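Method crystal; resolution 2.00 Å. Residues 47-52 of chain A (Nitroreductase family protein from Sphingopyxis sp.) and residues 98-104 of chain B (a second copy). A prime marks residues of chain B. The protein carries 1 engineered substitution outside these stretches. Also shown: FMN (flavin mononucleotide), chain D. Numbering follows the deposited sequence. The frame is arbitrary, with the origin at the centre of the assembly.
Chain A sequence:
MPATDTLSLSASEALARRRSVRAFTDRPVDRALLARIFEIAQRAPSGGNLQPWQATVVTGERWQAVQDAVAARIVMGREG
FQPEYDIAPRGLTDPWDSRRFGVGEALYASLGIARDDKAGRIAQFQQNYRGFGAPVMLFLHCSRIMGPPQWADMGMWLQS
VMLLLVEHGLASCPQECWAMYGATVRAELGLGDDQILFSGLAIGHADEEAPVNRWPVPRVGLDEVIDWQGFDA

Chain A (47-52) GGNLQP
Chain B, residues 98-104: SRRFGVG

A loop of chain A, residues 47-52, packs against a helix of chain B, residues 98-104, which extends beyond the stretch at both ends. The contact buries 307 Å², both sides summed. The register is set by Gly48 CA to Arg100′ CA at 4.9 Å and Leu50 CA to Arg99′ CA at 5.7 Å.

The backbone of each stretch is held by its own hydrogen bonds. The helix is held by Gly102′ N to Ser98′ O (2.7 Å), Val103′ N to Arg99′ O (3.2 Å) and Gly104′ N to Arg100′ O (2.5 Å). The loop turns through Leu50 N to Gly47 O, 3.0 Å. Phi/psi is -54/126 at Gly47, 65/16 at Gly48, 53/30 at Asn49, -62/-30 at Leu50, 50/59 at Gln51 and -74/-8 at Pro52. The positive phi of Gly48 by itself favours glycine. A CB there would lie 3.9 Å from Arg100′ CB.

Polar contacts centre on Arg99′, which has the largest covered area, 94 Å². Its CA-to-CB bond points toward the loop. Its side chain is extended, with chi1 m (-65°) and chi2 and chi3 both t. The extended chain brings the guanidinium to the loop carbonyls, which lie at its edge, near its plane. Arg99′ NH1 donates a hydrogen bond to Leu50 O at 2.9 Å, with an angle of 154°. Gln51 O lies 3.0 Å from Arg99′ NH1. Within the loop, Gln51 NE2 donates to Asn49 O at 3.1 Å. Gln51 has chi1 m, chi2 t and chi3 80°, which folds its amide back to that carbonyl.

One water bridges the chains. It donates to Arg99′ O at 3.0 Å and accepts a weak hydrogen bond from Asn49 ND2 at 3.3 Å.

Close backbone packing adds a CA-H...O contact. Arg100′ CA lies 3.1 Å from Gly48 O, with an angle of 120° at the hydrogen. The CA-to-CB bond of Arg100′ points sideways, and the end of its side chain leads away from the loop.

Van der Waals contacts complete the interface. Asn49 CB meets Val103′ CG1 at 3.6 Å; both CA-to-CB bonds point toward the opposing stretch. Asn49 chi1 is t (-160°) and Val103′ chi1 is p (63°). Arg99′ CB packs against the carbonyl oxygen Asn49 O at 3.5 Å. The CA-to-CB bond of Leu50 points away, though the end of the side chain (m, t) comes nearer; its contact is made by the carbonyl.

Both chains touch FMN. Asn49 OD1 is 3.4 Å from FMN C5', Gly47 N is 3.4 Å from FMN C8M, and Val103′ CG2 is 3.6 Å from FMN O4'.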

# COMPACT_ATOMS: atom_id res chain seq x y z
N GLY A 47 8.65 -4.72 -4.03
CA GLY A 47 9.46 -5.92 -4.01
C GLY A 47 10.23 -6.07 -5.29
O GLY A 47 9.65 -5.99 -6.39
N GLY A 48 11.55 -6.23 -5.16
CA GLY A 48 12.43 -6.43 -6.31
C GLY A 48 12.48 -5.23 -7.24
O GLY A 48 12.94 -5.33 -8.37
N ASN A 49 12.01 -4.08 -6.74
CA ASN A 49 11.83 -2.88 -7.56
C ASN A 49 10.99 -3.18 -8.80
O ASN A 49 11.14 -2.52 -9.83
CB ASN A 49 13.19 -2.28 -7.98
CG ASN A 49 13.08 -0.81 -8.40
OD1 ASN A 49 12.33 -0.03 -7.81
ND2 ASN A 49 13.83 -0.44 -9.45
N LEU A 50 10.08 -4.15 -8.70
CA LEU A 50 9.23 -4.47 -9.85
C LEU A 50 8.34 -3.32 -10.29
O LEU A 50 8.01 -3.23 -11.46
CB LEU A 50 8.36 -5.69 -9.58
CG LEU A 50 9.04 -7.06 -9.64
CD1 LEU A 50 7.98 -8.15 -9.58
CD2 LEU A 50 9.90 -7.21 -10.88
N GLN A 51 7.94 -2.44 -9.37
CA GLN A 51 7.04 -1.34 -9.72
C GLN A 51 5.80 -1.84 -10.50
O GLN A 51 5.56 -1.43 -11.63
CB GLN A 51 7.77 -0.28 -10.57
CG GLN A 51 8.98 0.35 -9.86
CD GLN A 51 9.95 0.97 -10.84
OE1 GLN A 51 9.75 2.09 -11.33
NE2 GLN A 51 10.99 0.22 -11.19
N PRO A 52 5.02 -2.75 -9.90
CA PRO A 52 3.99 -3.45 -10.67
C PRO A 52 2.75 -2.61 -11.01
O PRO A 52 1.92 -3.07 -11.80
CB PRO A 52 3.63 -4.64 -9.77
CG PRO A 52 3.87 -4.09 -8.35
CD PRO A 52 5.05 -3.15 -8.48
N SER B 98 14.05 -7.39 -15.46
CA SER B 98 15.15 -6.48 -15.79
C SER B 98 15.12 -5.30 -14.82
O SER B 98 16.14 -4.66 -14.56
CB SER B 98 15.09 -6.00 -17.25
OG SER B 98 13.91 -5.26 -17.50
N ARG B 99 13.93 -5.02 -14.28
CA ARG B 99 13.79 -4.01 -13.24
C ARG B 99 14.55 -4.41 -11.98
O ARG B 99 15.27 -3.60 -11.40
CB ARG B 99 12.32 -3.78 -12.93
CG ARG B 99 11.60 -3.17 -14.12
CD ARG B 99 10.14 -2.95 -13.86
NE ARG B 99 9.49 -2.37 -15.04
CZ ARG B 99 8.28 -1.82 -15.01
NH1 ARG B 99 7.60 -1.75 -13.87
NH2 ARG B 99 7.77 -1.30 -16.11
N ARG B 100 14.40 -5.67 -11.56
CA ARG B 100 15.12 -6.14 -10.39
C ARG B 100 16.60 -6.26 -10.66
O ARG B 100 17.43 -6.02 -9.77
CB ARG B 100 14.62 -7.50 -9.93
CG ARG B 100 15.45 -8.07 -8.78
CD ARG B 100 15.37 -9.58 -8.75
NE ARG B 100 15.86 -10.16 -9.98
CZ ARG B 100 17.14 -10.42 -10.23
NH1 ARG B 100 18.07 -10.15 -9.32
NH2 ARG B 100 17.48 -10.96 -11.40
N PHE B 101 16.95 -6.63 -11.89
CA PHE B 101 18.35 -6.78 -12.25
C PHE B 101 18.98 -5.41 -12.38
O PHE B 101 20.15 -5.26 -12.08
CB PHE B 101 18.49 -7.57 -13.56
CG PHE B 101 19.92 -7.75 -14.01
CD1 PHE B 101 20.85 -8.36 -13.19
CD2 PHE B 101 20.32 -7.30 -15.27
CE1 PHE B 101 22.16 -8.53 -13.60
CE2 PHE B 101 21.63 -7.47 -15.69
CZ PHE B 101 22.55 -8.09 -14.86
N GLY B 102 18.21 -4.40 -12.78
CA GLY B 102 18.73 -3.05 -12.84
C GLY B 102 19.12 -2.55 -11.46
O GLY B 102 20.19 -1.95 -11.28
N VAL B 103 18.28 -2.82 -10.47
CA VAL B 103 18.60 -2.44 -9.11
C VAL B 103 19.55 -3.47 -8.47
O VAL B 103 20.38 -3.13 -7.63
CB VAL B 103 17.31 -2.29 -8.25
CG1 VAL B 103 16.55 -3.60 -8.13
CG2 VAL B 103 17.64 -1.77 -6.88
N GLY B 104 19.45 -4.73 -8.91
CA GLY B 104 20.29 -5.79 -8.39
C GLY B 104 21.78 -5.65 -8.58
O GLY B 104 22.54 -5.96 -7.66
N1 FMN D . 15.05 -5.44 -0.15
C2 FMN D . 15.93 -6.39 0.28
O2 FMN D . 17.13 -6.18 0.20
N3 FMN D . 15.47 -7.58 0.83
C4 FMN D . 14.12 -7.83 0.96
O4 FMN D . 13.75 -8.91 1.47
C4A FMN D . 13.22 -6.86 0.51
N5 FMN D . 11.86 -7.04 0.60
C5A FMN D . 10.99 -6.05 0.19
C6 FMN D . 9.63 -6.26 0.31
C7 FMN D . 8.74 -5.27 -0.11
C7M FMN D . 7.27 -5.50 0.05
C8 FMN D . 9.22 -4.09 -0.66
C8M FMN D . 8.25 -3.00 -1.07
C9 FMN D . 10.58 -3.88 -0.78
C9A FMN D . 11.47 -4.87 -0.35
N10 FMN D . 12.84 -4.69 -0.47
C10 FMN D . 13.70 -5.67 -0.04
C1' FMN D . 13.42 -3.42 -1.02
C2' FMN D . 13.29 -3.33 -2.54
O2' FMN D . 14.30 -4.09 -3.17
C3' FMN D . 13.43 -1.85 -2.92
O3' FMN D . 12.34 -1.13 -2.38
C4' FMN D . 13.50 -1.59 -4.42
O4' FMN D . 14.71 -2.16 -4.89
C5' FMN D . 13.56 -0.08 -4.62
O5' FMN D . 14.67 0.46 -3.90
P FMN D . 14.47 1.65 -2.81
O1P FMN D . 15.82 1.82 -2.14
O2P FMN D . 14.07 2.95 -3.44
O3P FMN D . 13.35 1.25 -1.89
O HOH W 1 15.65 -0.78 -12.21